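Local atomic coordinates of protein AggB (Escherichia coli, PDB entry 4PHX), a protein that forms the minor subunit of aggregative adherence fimbriae type I, and so probably serves cell adhesion from the fimbria of enteroaggregative Escherichia coli. Residues B[31-36]-B[83-88]; B[37-42]-B[64-69]; B[50-55]-B[108-113]; B[60-65]-B[99-104]. One frame throughout, in Å; residues are numbered along the deposited sequence.

Contact 1: residues B[31-36]-B[83-88]; sequences PHDGFH and YRQGEE
The imidazole of H32 lies over the backbone of 86-88, with CA of E87 over one face, offset toward the rim, and O of E88 in plane at the ring edge. Its NE2 is 2.9 Å from that O of E88. CG of H32 stands between the backbone N and the carbonyl carbon (chi1 67°), which starts the ring toward 86-88; ND1 of the same ring bonds to the carbonyl of E30. The ring of F35 meets the same oxygen edge-on, CZ lying 3.2 Å from O of E88, while CD2 of H32 sits over one face of the phenyl, toward the rim. D33 and E87 lie side by side and point the same way, OD1 of D33 3.7 Å from OE1 of E87, a pairing of like charges that is probably unfavourable unless solvent or a proton eases it. The backbones run antiparallel. F35 N donates to O of R84 at 2.8 Å, and R84 N returns a bond to O of F35. At the end of the ladder O of D33 takes G86 N at 3.1 Å from above its carbonyl plane, plus a weak bond from NE2 of Q85. R84 turns its guanidinium elsewhere, to the carbonyl of G69 and the ring of W71. D33 and G34 together face L117 of neighbouring strand 107-117, a classic beta bulge at the start of strand 34-39, within one antiparallel sheet of an Ig-like beta sandwich.

Contact 2: residues B[37-42]-B[64-69]; sequences IWINAS and VKIGGG
Strands 37-39 and 64-67 run antiparallel at 167°, their axes approaching to 7.4 Å, too far apart for backbone pairing, and no hydrogen bond joins them. They belong to the two different sheets of the Ig-like beta sandwich, and what meets between them is aliphatic core. I37 and I39 point from one strand, V64 and I66 from the other. I66 carries most of the contact: its CG1 is anti to the backbone N (chi1 -167°), and CD1 beyond it reaches between the two isoleucines opposite. That methyl lies 3.7 Å from CG1 of I39 and 4.1 Å from CG1 of I37, while the I66 side chain crosses both obliquely. F93 lies against both I37 and I66, V112 against I66, and I95 and F110 against V64, so the buried cluster continues into neighbouring strands. W38, on the other side of its strand, points away from 64-67 and makes a weak bond from NE1 to OD1 of N40, which is the centre of an inverse gamma turn where the strand ends. At the V64 end of this contact I39 crosses V64 at about a right angle, and CD1 of I39 comes within 4.0 Å of the CG2 methyl of V64.

Contact 3: residues B[50-55]-B[108-113]; sequences YIVQNN and YIFSVS
With CG1 anti to the backbone N (chi1 177°), V52 sets CG2 beside its own N and turns that methyl to the edge of the F110 ring. F110 has CG anti to its carbonyl carbon, and the two side chains cross at about a right angle, CG2 of V52 lying 3.5 Å from CE1 of F110. The other methyl, CG1, faces the backbone of 108-113 instead, 3.8 Å from O of I109, and also touches CB of Y108. These residues come from different sheets of the Ig-like sandwich: strand 49-53 is outermost within this chain in its five-stranded sheet, and segments 50-53 and 108-113 run at 134° to each other. Where the two converge, the Y108 ring runs beside the turn that leaves strand 49-53. O of V52 lies in the ring plane at its edge, 3.7 Å from CD1 of Y108, and CB of N54 packs 3.5 Å from CE1 of Y108. The N54 amide is turned 51° from that ring, and its ND2 makes only a weak bond to OH of Y108, at 3.4 Å. Both groups have stronger partners nearby: ND2 of N54 bonds to the carbonyl of P105, and OH of Y108 to that of A104. L140 and L62 also pack on Y108.

Contact 4: residues B[60-65]-B[99-104]; sequences HELKVK and GNQYSA
The carboxamide of Q101 is gripped at both ends by the backbone of K63: NE2 donates to O of K63 at 2.9 Å, and OE1 accepts from K63 N at 3.0 Å. The side-chain amide thus pairs with both backbone groups of K63, which also bonds to the D98 backbone, near the start of strand 61-67 in the Ig-like sandwich. Both bonds are nearly straight, 169° at each hydrogen, and O of K63 lies close to the amide plane. Q101 gets there with CG between its backbone N and carbonyl carbon (chi1 72°) and the chain extended beyond. The N-H and C=O of K63 tell the two ends of the amide apart and so should fix which way round it sits; NE2 has a second partner in OG of S97. CD2 of L62 packs 3.7 Å from CD of Q101, the two side chains crossing at about a right angle. K63 lays its CG against OE1 but leads its ammonium away to OD1 of N44. Y102 packs on P131 of a neighbouring subunit. Farther along, A104 makes a CH-pi contact with H60: its CB stands over the imidazole face, offset toward the rim, and 3.4 Å from CG of H60.

Overall arrangement
The contacts spread along the length of one Ig-like sandwich, from contact 1 at one end to contact 4 at the other, centres about 30 Å apart. Contact 2 lies at the middle, about 3 Å from the centre of the chain; strand 34-39 carries it on from contact 1, about 17 Å away between centres, and the R84-G69 bond ties the two. Strand 61-67 joins contact 2 to contact 4, which share V64 and K65. Contact 3, about 10 Å from contact 2 and 11 Å from contact 4 between centres, is tied to both through strand 49-53: V64 N bonds to O of Y50, and V52 N to O of L62. N40 N to O of S111 also joins contacts 2 and 3.

Contact 1: residues B[31-36]-B[83-88]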
loop_
_atom_site.group_PDB
_atom_site.type_symbol
_atom_site.label_atom_id
_atom_site.label_comp_id
_atom_site.label_asym_id
_atom_site.label_seq_id
_atom_site.Cartn_x
_atom_site.Cartn_y
_atom_site.Cartn_z
ATOM N N PRO B 31 26.498 -32.147 15.136
ATOM C CA PRO B 31 26.034 -31.096 16.047
ATOM C C PRO B 31 26.481 -29.731 15.564
ATOM O O PRO B 31 27.565 -29.606 14.991
ATOM C CB PRO B 31 26.758 -31.430 17.357
ATOM C CG PRO B 31 27.966 -32.198 16.925
ATOM C CD PRO B 31 27.465 -33.039 15.800
ATOM N N HIS B 32 25.662 -28.717 15.798
ATOM C CA HIS B 32 25.991 -27.387 15.336
ATOM C C HIS B 32 25.128 -26.381 16.076
ATOM O O HIS B 32 24.132 -26.745 16.689
ATOM C CB HIS B 32 25.696 -27.295 13.842
ATOM C CG HIS B 32 24.240 -27.398 13.517
ATOM N ND1 HIS B 32 23.562 -28.599 13.518
ATOM C CD2 HIS B 32 23.329 -26.450 13.200
ATOM C CE1 HIS B 32 22.296 -28.385 13.206
ATOM N NE2 HIS B 32 22.129 -27.090 13.005
ATOM N N ASP B 33 25.483 -25.110 16.001
ATOM C CA ASP B 33 24.683 -24.104 16.673
ATOM C C ASP B 33 24.107 -23.048 15.730
ATOM O O ASP B 33 23.621 -22.005 16.179
ATOM C CB ASP B 33 25.490 -23.438 17.789
ATOM C CG ASP B 33 25.597 -24.298 19.018
ATOM O OD1 ASP B 33 24.712 -24.210 19.896
ATOM O OD2 ASP B 33 26.576 -25.060 19.111
ATOM N N GLY B 34 24.153 -23.311 14.430
ATOM C CA GLY B 34 23.631 -22.337 13.490
ATOM C C GLY B 34 23.774 -22.677 12.022
ATOM O O GLY B 34 24.356 -23.706 11.679
ATOM N N PHE B 35 23.206 -21.823 11.169
ATOM C CA PHE B 35 23.244 -21.990 9.715
ATOM C C PHE B 35 23.600 -20.662 9.049
ATOM O O PHE B 35 23.259 -19.589 9.534
ATOM C CB PHE B 35 21.906 -22.424 9.125
ATOM C CG PHE B 35 21.307 -23.670 9.718
ATOM C CD1 PHE B 35 20.459 -23.596 10.813
ATOM C CD2 PHE B 35 21.504 -24.902 9.119
ATOM C CE1 PHE B 35 19.864 -24.752 11.332
ATOM C CE2 PHE B 35 20.907 -26.049 9.626
ATOM C CZ PHE B 35 20.095 -25.973 10.727
ATOM N N HIS B 36 24.185 -20.769 7.869
ATOM C CA HIS B 36 24.959 -19.715 7.252
ATOM C C HIS B 36 24.859 -20.028 5.778
ATOM O O HIS B 36 25.346 -21.081 5.351
ATOM C CB HIS B 36 26.366 -20.002 7.735
ATOM C CG HIS B 36 27.420 -19.095 7.209
ATOM N ND1 HIS B 36 28.729 -19.502 7.088
ATOM C CD2 HIS B 36 27.386 -17.796 6.830
ATOM C CE1 HIS B 36 29.459 -18.494 6.644
ATOM N NE2 HIS B 36 28.667 -17.451 6.473
ATOM N N TYR B 83 22.144 -15.638 8.102
ATOM C CA TYR B 83 22.405 -16.592 9.172
ATOM C C TYR B 83 21.168 -16.802 10.049
ATOM O O TYR B 83 20.204 -16.035 9.981
ATOM C CB TYR B 83 23.592 -16.129 10.042
ATOM C CG TYR B 83 23.246 -15.922 11.511
ATOM C CD1 TYR B 83 23.510 -16.908 12.457
ATOM C CD2 TYR B 83 22.643 -14.748 11.948
ATOM C CE1 TYR B 83 23.177 -16.736 13.790
ATOM C CE2 TYR B 83 22.318 -14.566 13.294
ATOM C CZ TYR B 83 22.586 -15.565 14.204
ATOM O OH TYR B 83 22.255 -15.391 15.536
ATOM N N ARG B 84 21.230 -17.841 10.877
ATOM C CA ARG B 84 20.139 -18.262 11.735
ATOM C C ARG B 84 20.737 -19.137 12.848
ATOM O O ARG B 84 21.518 -20.053 12.567
ATOM C CB ARG B 84 19.194 -19.081 10.888
ATOM C CG ARG B 84 18.029 -19.611 11.587
ATOM C CD ARG B 84 17.258 -20.498 10.651
ATOM N NE ARG B 84 15.873 -20.569 11.090
ATOM C CZ ARG B 84 14.889 -19.858 10.549
ATOM N NH1 ARG B 84 15.138 -19.046 9.522
ATOM N NH2 ARG B 84 13.653 -19.980 11.019
ATOM N N GLN B 85 20.407 -18.839 14.106
ATOM C CA GLN B 85 20.879 -19.646 15.232
ATOM C C GLN B 85 20.027 -20.881 15.286
ATOM O O GLN B 85 18.918 -20.882 14.752
ATOM C CB GLN B 85 20.761 -18.887 16.559
ATOM C CG GLN B 85 21.267 -19.639 17.813
ATOM C CD GLN B 85 22.700 -19.276 18.198
ATOM O OE1 GLN B 85 23.017 -18.107 18.444
ATOM N NE2 GLN B 85 23.574 -20.282 18.252
ATOM N N GLY B 86 20.535 -21.939 15.914
ATOM C CA GLY B 86 19.726 -23.120 16.133
ATOM C C GLY B 86 20.500 -24.416 16.085
ATOM O O GLY B 86 21.456 -24.561 15.320
ATOM N N GLU B 87 20.073 -25.372 16.900
ATOM C CA GLU B 87 20.700 -26.689 16.902
ATOM C C GLU B 87 19.885 -27.678 16.102
ATOM O O GLU B 87 20.285 -28.832 15.956
ATOM C CB GLU B 87 20.869 -27.221 18.326
ATOM C CG GLU B 87 21.710 -26.336 19.226
ATOM C CD GLU B 87 21.688 -26.811 20.665
ATOM O OE1 GLU B 87 21.947 -25.983 21.564
ATOM O OE2 GLU B 87 21.409 -28.014 20.893
ATOM N N GLU B 88 18.737 -27.242 15.592
ATOM C CA GLU B 88 17.875 -28.169 14.879
ATOM C C GLU B 88 18.532 -28.653 13.603
ATOM O O GLU B 88 19.394 -28.003 13.034
ATOM C CB GLU B 88 16.478 -27.587 14.593
ATOM C CG GLU B 88 16.424 -26.563 13.493
ATOM C CD GLU B 88 16.539 -25.164 14.043
ATOM O OE1 GLU B 88 16.369 -25.003 15.278
ATOM O OE2 GLU B 88 16.799 -24.228 13.251
#

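Contact 2: residues B[37-42]-B[64-69]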
loop_
_atom_site.group_PDB
_atom_site.type_symbol
_atom_site.label_atom_id
_atom_site.label_comp_id
_atom_site.label_asym_id
_atom_site.label_seq_id
_atom_site.Cartn_x
_atom_site.Cartn_y
_atom_site.Cartn_z
ATOM N N ILE B 37 24.208 -19.171 5.001
ATOM C CA ILE B 37 24.111 -19.386 3.552
ATOM C C ILE B 37 24.381 -18.121 2.770
ATOM O O ILE B 37 24.250 -17.029 3.304
ATOM C CB ILE B 37 22.708 -19.892 3.107
ATOM C CG1 ILE B 37 21.638 -18.858 3.420
ATOM C CG2 ILE B 37 22.367 -21.202 3.752
ATOM C CD1 ILE B 37 20.209 -19.427 3.439
ATOM N N TRP B 38 24.728 -18.266 1.492
ATOM C CA TRP B 38 24.838 -17.117 0.610
ATOM C C TRP B 38 24.695 -17.557 -0.830
ATOM O O TRP B 38 24.702 -18.760 -1.114
ATOM C CB TRP B 38 26.159 -16.366 0.820
ATOM C CG TRP B 38 27.380 -17.194 0.612
ATOM C CD1 TRP B 38 28.145 -17.264 -0.522
ATOM C CD2 TRP B 38 27.999 -18.077 1.565
ATOM N NE1 TRP B 38 29.194 -18.134 -0.331
ATOM C CE2 TRP B 38 29.125 -18.646 0.940
ATOM C CE3 TRP B 38 27.702 -18.445 2.879
ATOM C CZ2 TRP B 38 29.960 -19.549 1.586
ATOM C CZ3 TRP B 38 28.529 -19.344 3.524
ATOM C CH2 TRP B 38 29.646 -19.892 2.878
ATOM N N ILE B 39 24.544 -16.598 -1.742
ATOM C CA ILE B 39 24.558 -16.943 -3.153
ATOM C C ILE B 39 25.902 -16.563 -3.738
ATOM O O ILE B 39 26.430 -15.494 -3.415
ATOM C CB ILE B 39 23.490 -16.190 -3.931
ATOM C CG1 ILE B 39 22.091 -16.545 -3.402
ATOM C CG2 ILE B 39 23.647 -16.451 -5.455
ATOM C CD1 ILE B 39 20.979 -15.921 -4.196
ATOM N N ASN B 40 26.464 -17.407 -4.602
ATOM C CA ASN B 40 27.699 -17.013 -5.314
ATOM C C ASN B 40 27.420 -16.214 -6.579
ATOM O O ASN B 40 27.356 -16.760 -7.682
ATOM C CB ASN B 40 28.568 -18.212 -5.642
ATOM C CG ASN B 40 28.869 -19.034 -4.435
ATOM O OD1 ASN B 40 29.543 -18.579 -3.515
ATOM N ND2 ASN B 40 28.354 -20.252 -4.416
ATOM N N ALA B 41 27.220 -14.919 -6.398
ATOM C CA ALA B 41 26.936 -14.019 -7.501
ATOM C C ALA B 41 27.298 -12.623 -7.026
ATOM O O ALA B 41 27.525 -12.413 -5.833
ATOM C CB ALA B 41 25.492 -14.099 -7.872
ATOM N N SER B 42 27.376 -11.681 -7.954
ATOM C CA SER B 42 27.610 -10.275 -7.620
ATOM C C SER B 42 26.629 -9.732 -6.578
ATOM O O SER B 42 25.407 -9.750 -6.792
ATOM C CB SER B 42 27.499 -9.429 -8.885
ATOM O OG SER B 42 28.104 -10.100 -9.975
ATOM N N VAL B 64 17.923 -10.511 -6.866
ATOM C CA VAL B 64 17.322 -11.475 -5.984
ATOM C C VAL B 64 17.862 -11.273 -4.585
ATOM O O VAL B 64 18.865 -10.581 -4.388
ATOM C CB VAL B 64 17.603 -12.892 -6.469
ATOM C CG1 VAL B 64 17.070 -13.065 -7.880
ATOM C CG2 VAL B 64 19.116 -13.202 -6.389
ATOM N N LYS B 65 17.173 -11.856 -3.609
ATOM C CA LYS B 65 17.647 -11.842 -2.232
ATOM C C LYS B 65 17.437 -13.214 -1.608
ATOM O O LYS B 65 16.557 -13.978 -2.012
ATOM C CB LYS B 65 16.950 -10.753 -1.397
ATOM C CG LYS B 65 15.434 -10.898 -1.298
ATOM C CD LYS B 65 14.800 -9.844 -0.363
ATOM C CE LYS B 65 13.291 -10.014 -0.250
ATOM N NZ LYS B 65 12.669 -8.926 0.582
ATOM N N ILE B 66 18.255 -13.523 -0.613
ATOM C CA ILE B 66 18.212 -14.839 -0.015
ATOM C C ILE B 66 17.988 -14.789 1.491
ATOM O O ILE B 66 18.497 -13.928 2.189
ATOM C CB ILE B 66 19.492 -15.636 -0.342
ATOM C CG1 ILE B 66 19.307 -17.113 0.008
ATOM C CG2 ILE B 66 20.700 -15.015 0.374
ATOM C CD1 ILE B 66 20.464 -18.022 -0.442
ATOM N N GLY B 67 17.222 -15.746 1.980
ATOM C CA GLY B 67 17.012 -15.892 3.407
ATOM C C GLY B 67 15.536 -16.054 3.695
ATOM O O GLY B 67 14.957 -17.086 3.383
ATOM N N GLY B 68 14.924 -15.011 4.246
ATOM C CA GLY B 68 13.511 -15.044 4.583
ATOM C C GLY B 68 13.328 -15.142 6.080
ATOM O O GLY B 68 14.298 -15.006 6.836
ATOM N N GLY B 69 12.091 -15.404 6.501
ATOM C CA GLY B 69 11.740 -15.547 7.908
ATOM C C GLY B 69 12.764 -16.213 8.818
ATOM O O GLY B 69 12.984 -17.419 8.745
#

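Contact 3: residues B[50-55]-B[108-113]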
loop_
_atom_site.group_PDB
_atom_site.type_symbol
_atom_site.label_atom_id
_atom_site.label_comp_id
_atom_site.label_asym_id
_atom_site.label_seq_id
_atom_site.Cartn_x
_atom_site.Cartn_y
_atom_site.Cartn_z
ATOM N N TYR B 50 21.479 -9.754 -4.340
ATOM C CA TYR B 50 22.336 -10.065 -5.466
ATOM C C TYR B 50 21.688 -9.715 -6.792
ATOM O O TYR B 50 20.475 -9.565 -6.872
ATOM C CB TYR B 50 22.629 -11.569 -5.471
ATOM C CG TYR B 50 23.179 -12.132 -4.181
ATOM C CD1 TYR B 50 24.556 -12.299 -4.001
ATOM C CD2 TYR B 50 22.324 -12.543 -3.158
ATOM C CE1 TYR B 50 25.067 -12.841 -2.823
ATOM C CE2 TYR B 50 22.816 -13.068 -1.991
ATOM C CZ TYR B 50 24.186 -13.215 -1.822
ATOM O OH TYR B 50 24.670 -13.749 -0.658
ATOM N N ILE B 51 22.509 -9.636 -7.834
ATOM C CA ILE B 51 22.026 -9.540 -9.208
ATOM C C ILE B 51 22.476 -10.772 -9.976
ATOM O O ILE B 51 23.642 -11.145 -9.918
ATOM C CB ILE B 51 22.606 -8.300 -9.920
ATOM C CG1 ILE B 51 22.068 -7.012 -9.294
ATOM C CG2 ILE B 51 22.300 -8.354 -11.408
ATOM C CD1 ILE B 51 20.901 -6.421 -10.057
ATOM N N VAL B 52 21.577 -11.393 -10.719
ATOM C CA VAL B 52 21.937 -12.602 -11.446
ATOM C C VAL B 52 21.755 -12.448 -12.948
ATOM O O VAL B 52 20.714 -11.987 -13.406
ATOM C CB VAL B 52 21.086 -13.804 -10.974
ATOM C CG1 VAL B 52 21.415 -15.049 -11.779
ATOM C CG2 VAL B 52 21.306 -14.048 -9.505
ATOM N N GLN B 53 22.763 -12.877 -13.702
ATOM C CA GLN B 53 22.777 -12.774 -15.156
ATOM C C GLN B 53 21.901 -13.812 -15.824
ATOM O O GLN B 53 21.951 -14.992 -15.482
ATOM C CB GLN B 53 24.207 -12.948 -15.695
ATOM C CG GLN B 53 25.109 -11.747 -15.503
ATOM C CD GLN B 53 24.537 -10.482 -16.132
ATOM O OE1 GLN B 53 23.837 -9.712 -15.470
ATOM N NE2 GLN B 53 24.840 -10.261 -17.412
ATOM N N ASN B 54 21.111 -13.364 -16.791
ATOM C CA ASN B 54 20.485 -14.259 -17.748
ATOM C C ASN B 54 21.581 -14.809 -18.642
ATOM O O ASN B 54 22.655 -14.222 -18.755
ATOM C CB ASN B 54 19.486 -13.478 -18.596
ATOM C CG ASN B 54 18.675 -14.362 -19.529
ATOM O OD1 ASN B 54 19.155 -15.380 -20.034
ATOM N ND2 ASN B 54 17.427 -13.967 -19.763
ATOM N N ASN B 55 21.315 -15.936 -19.283
ATOM C CA ASN B 55 22.216 -16.422 -20.315
ATOM C C ASN B 55 21.904 -15.758 -21.650
ATOM O O ASN B 55 21.244 -16.345 -22.513
ATOM C CB ASN B 55 22.148 -17.938 -20.423
ATOM C CG ASN B 55 22.450 -18.616 -19.110
ATOM O OD1 ASN B 55 21.591 -19.277 -18.532
ATOM N ND2 ASN B 55 23.676 -18.446 -18.619
ATOM N N TYR B 108 18.423 -18.649 -15.620
ATOM C CA TYR B 108 19.227 -18.004 -14.598
ATOM C C TYR B 108 19.770 -19.066 -13.651
ATOM O O TYR B 108 19.010 -19.881 -13.108
ATOM C CB TYR B 108 18.410 -16.989 -13.813
ATOM C CG TYR B 108 17.827 -15.866 -14.629
ATOM C CD1 TYR B 108 18.447 -14.628 -14.694
ATOM C CD2 TYR B 108 16.638 -16.038 -15.312
ATOM C CE1 TYR B 108 17.890 -13.597 -15.431
ATOM C CE2 TYR B 108 16.077 -15.024 -16.045
ATOM C CZ TYR B 108 16.703 -13.808 -16.110
ATOM O OH TYR B 108 16.121 -12.816 -16.861
ATOM N N ILE B 109 21.086 -19.057 -13.463
ATOM C CA ILE B 109 21.737 -20.008 -12.577
ATOM C C ILE B 109 21.929 -19.450 -11.173
ATOM O O ILE B 109 22.673 -18.498 -10.956
ATOM C CB ILE B 109 23.096 -20.453 -13.120
ATOM C CG1 ILE B 109 22.932 -21.135 -14.474
ATOM C CG2 ILE B 109 23.751 -21.418 -12.163
ATOM C CD1 ILE B 109 24.172 -21.038 -15.335
ATOM N N PHE B 110 21.249 -20.052 -10.212
ATOM C CA PHE B 110 21.528 -19.738 -8.824
ATOM C C PHE B 110 22.533 -20.732 -8.231
ATOM O O PHE B 110 22.308 -21.942 -8.197
ATOM C CB PHE B 110 20.230 -19.732 -8.040
ATOM C CG PHE B 110 19.261 -18.669 -8.497
ATOM C CD1 PHE B 110 19.666 -17.347 -8.605
ATOM C CD2 PHE B 110 17.958 -18.992 -8.826
ATOM C CE1 PHE B 110 18.778 -16.365 -9.017
ATOM C CE2 PHE B 110 17.062 -18.012 -9.243
ATOM C CZ PHE B 110 17.474 -16.699 -9.339
ATOM N N SER B 111 23.656 -20.218 -7.767
ATOM C CA SER B 111 24.607 -21.068 -7.097
ATOM C C SER B 111 24.603 -20.686 -5.636
ATOM O O SER B 111 24.943 -19.556 -5.300
ATOM C CB SER B 111 25.995 -20.885 -7.694
ATOM O OG SER B 111 26.958 -21.396 -6.798
ATOM N N VAL B 112 24.217 -21.629 -4.780
ATOM C CA VAL B 112 24.050 -21.372 -3.367
ATOM C C VAL B 112 25.079 -22.148 -2.544
ATOM O O VAL B 112 25.276 -23.343 -2.745
ATOM C CB VAL B 112 22.652 -21.798 -2.902
ATOM C CG1 VAL B 112 22.473 -21.492 -1.435
ATOM C CG2 VAL B 112 21.580 -21.090 -3.719
ATOM N N SER B 113 25.739 -21.454 -1.624
ATOM C CA SER B 113 26.611 -22.098 -0.654
ATOM C C SER B 113 26.067 -21.914 0.760
ATOM O O SER B 113 25.304 -20.975 1.034
ATOM C CB SER B 113 28.045 -21.562 -0.744
ATOM O OG SER B 113 28.672 -21.969 -1.938
#

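Contact 4: residues B[60-65]-B[99-104]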
loop_
_atom_site.group_PDB
_atom_site.type_symbol
_atom_site.label_atom_id
_atom_site.label_comp_id
_atom_site.label_asym_id
_atom_site.label_seq_id
_atom_site.Cartn_x
_atom_site.Cartn_y
_atom_site.Cartn_z
ATOM N N HIS B 60 19.947 -8.512 -19.242
ATOM C CA HIS B 60 18.841 -9.011 -18.417
ATOM C C HIS B 60 19.305 -9.384 -17.014
ATOM O O HIS B 60 20.114 -10.300 -16.844
ATOM C CB HIS B 60 18.212 -10.242 -19.060
ATOM C CG HIS B 60 18.119 -10.163 -20.550
ATOM N ND1 HIS B 60 17.707 -9.022 -21.211
ATOM C CD2 HIS B 60 18.394 -11.078 -21.509
ATOM C CE1 HIS B 60 17.728 -9.242 -22.512
ATOM N NE2 HIS B 60 18.141 -10.480 -22.721
ATOM N N GLU B 61 18.782 -8.695 -16.004
ATOM C CA GLU B 61 19.282 -8.895 -14.651
ATOM C C GLU B 61 18.206 -9.013 -13.597
ATOM O O GLU B 61 17.516 -8.039 -13.300
ATOM C CB GLU B 61 20.234 -7.768 -14.262
ATOM C CG GLU B 61 21.543 -7.823 -14.991
ATOM C CD GLU B 61 22.526 -6.813 -14.473
ATOM O OE1 GLU B 61 22.073 -5.723 -14.066
ATOM O OE2 GLU B 61 23.738 -7.112 -14.460
ATOM N N LEU B 62 18.087 -10.203 -13.013
ATOM C CA LEU B 62 17.259 -10.373 -11.834
ATOM C C LEU B 62 18.002 -9.919 -10.599
ATOM O O LEU B 62 19.130 -10.336 -10.365
ATOM C CB LEU B 62 16.843 -11.820 -11.675
ATOM C CG LEU B 62 15.728 -12.192 -12.636
ATOM C CD1 LEU B 62 15.342 -13.657 -12.461
ATOM C CD2 LEU B 62 14.539 -11.261 -12.403
ATOM N N LYS B 63 17.381 -9.039 -9.827
ATOM C CA LYS B 63 17.856 -8.735 -8.493
ATOM C C LYS B 63 17.151 -9.729 -7.597
ATOM O O LYS B 63 15.922 -9.795 -7.556
ATOM C CB LYS B 63 17.458 -7.319 -8.047
ATOM C CG LYS B 63 17.535 -6.235 -9.108
ATOM C CD LYS B 63 17.165 -4.854 -8.545
ATOM C CE LYS B 63 18.088 -4.395 -7.401
ATOM N NZ LYS B 63 19.442 -3.950 -7.875
ATOM N N VAL B 64 17.923 -10.511 -6.866
ATOM C CA VAL B 64 17.322 -11.475 -5.984
ATOM C C VAL B 64 17.862 -11.273 -4.585
ATOM O O VAL B 64 18.865 -10.581 -4.388
ATOM C CB VAL B 64 17.603 -12.892 -6.469
ATOM C CG1 VAL B 64 17.070 -13.065 -7.880
ATOM C CG2 VAL B 64 19.116 -13.202 -6.389
ATOM N N LYS B 65 17.173 -11.856 -3.609
ATOM C CA LYS B 65 17.647 -11.842 -2.232
ATOM C C LYS B 65 17.437 -13.214 -1.608
ATOM O O LYS B 65 16.557 -13.978 -2.012
ATOM C CB LYS B 65 16.950 -10.753 -1.397
ATOM C CG LYS B 65 15.434 -10.898 -1.298
ATOM C CD LYS B 65 14.800 -9.844 -0.363
ATOM C CE LYS B 65 13.291 -10.014 -0.250
ATOM N NZ LYS B 65 12.669 -8.926 0.582
ATOM N N GLY B 99 12.541 -6.768 -4.822
ATOM C CA GLY B 99 11.733 -5.698 -5.368
ATOM C C GLY B 99 10.868 -6.148 -6.534
ATOM O O GLY B 99 10.966 -7.296 -7.004
ATOM N N ASN B 100 10.006 -5.236 -6.990
ATOM C CA ASN B 100 9.186 -5.464 -8.171
ATOM C C ASN B 100 10.048 -5.258 -9.396
ATOM O O ASN B 100 10.843 -4.316 -9.444
ATOM C CB ASN B 100 8.010 -4.486 -8.218
ATOM C CG ASN B 100 7.074 -4.636 -7.042
ATOM O OD1 ASN B 100 6.730 -5.748 -6.647
ATOM N ND2 ASN B 100 6.658 -3.510 -6.470
ATOM N N GLN B 101 9.890 -6.121 -10.392
ATOM C CA GLN B 101 10.755 -6.069 -11.562
ATOM C C GLN B 101 10.210 -6.935 -12.678
ATOM O O GLN B 101 9.343 -7.770 -12.473
ATOM C CB GLN B 101 12.187 -6.514 -11.208
ATOM C CG GLN B 101 12.369 -8.018 -10.937
ATOM C CD GLN B 101 13.703 -8.360 -10.232
ATOM O OE1 GLN B 101 14.766 -7.841 -10.592
ATOM N NE2 GLN B 101 13.641 -9.244 -9.222
ATOM N N TYR B 102 10.751 -6.731 -13.862
ATOM C CA TYR B 102 10.402 -7.516 -15.026
ATOM C C TYR B 102 11.419 -8.639 -15.216
ATOM O O TYR B 102 12.586 -8.504 -14.860
ATOM C CB TYR B 102 10.397 -6.605 -16.258
ATOM C CG TYR B 102 10.613 -7.315 -17.573
ATOM C CD1 TYR B 102 9.569 -7.960 -18.211
ATOM C CD2 TYR B 102 11.858 -7.328 -18.179
ATOM C CE1 TYR B 102 9.753 -8.596 -19.414
ATOM C CE2 TYR B 102 12.056 -7.961 -19.387
ATOM C CZ TYR B 102 10.997 -8.596 -19.999
ATOM O OH TYR B 102 11.179 -9.225 -21.208
ATOM N N SER B 103 10.978 -9.732 -15.815
ATOM C CA SER B 103 11.866 -10.855 -16.051
ATOM C C SER B 103 12.032 -11.140 -17.532
ATOM O O SER B 103 11.122 -11.638 -18.197
ATOM C CB SER B 103 11.339 -12.110 -15.341
ATOM O OG SER B 103 10.133 -12.556 -15.946
ATOM N N ALA B 104 13.203 -10.825 -18.055
ATOM C CA ALA B 104 13.521 -11.293 -19.381
ATOM C C ALA B 104 13.512 -12.803 -19.297
ATOM O O ALA B 104 14.017 -13.370 -18.332
ATOM C CB ALA B 104 14.868 -10.803 -19.801
#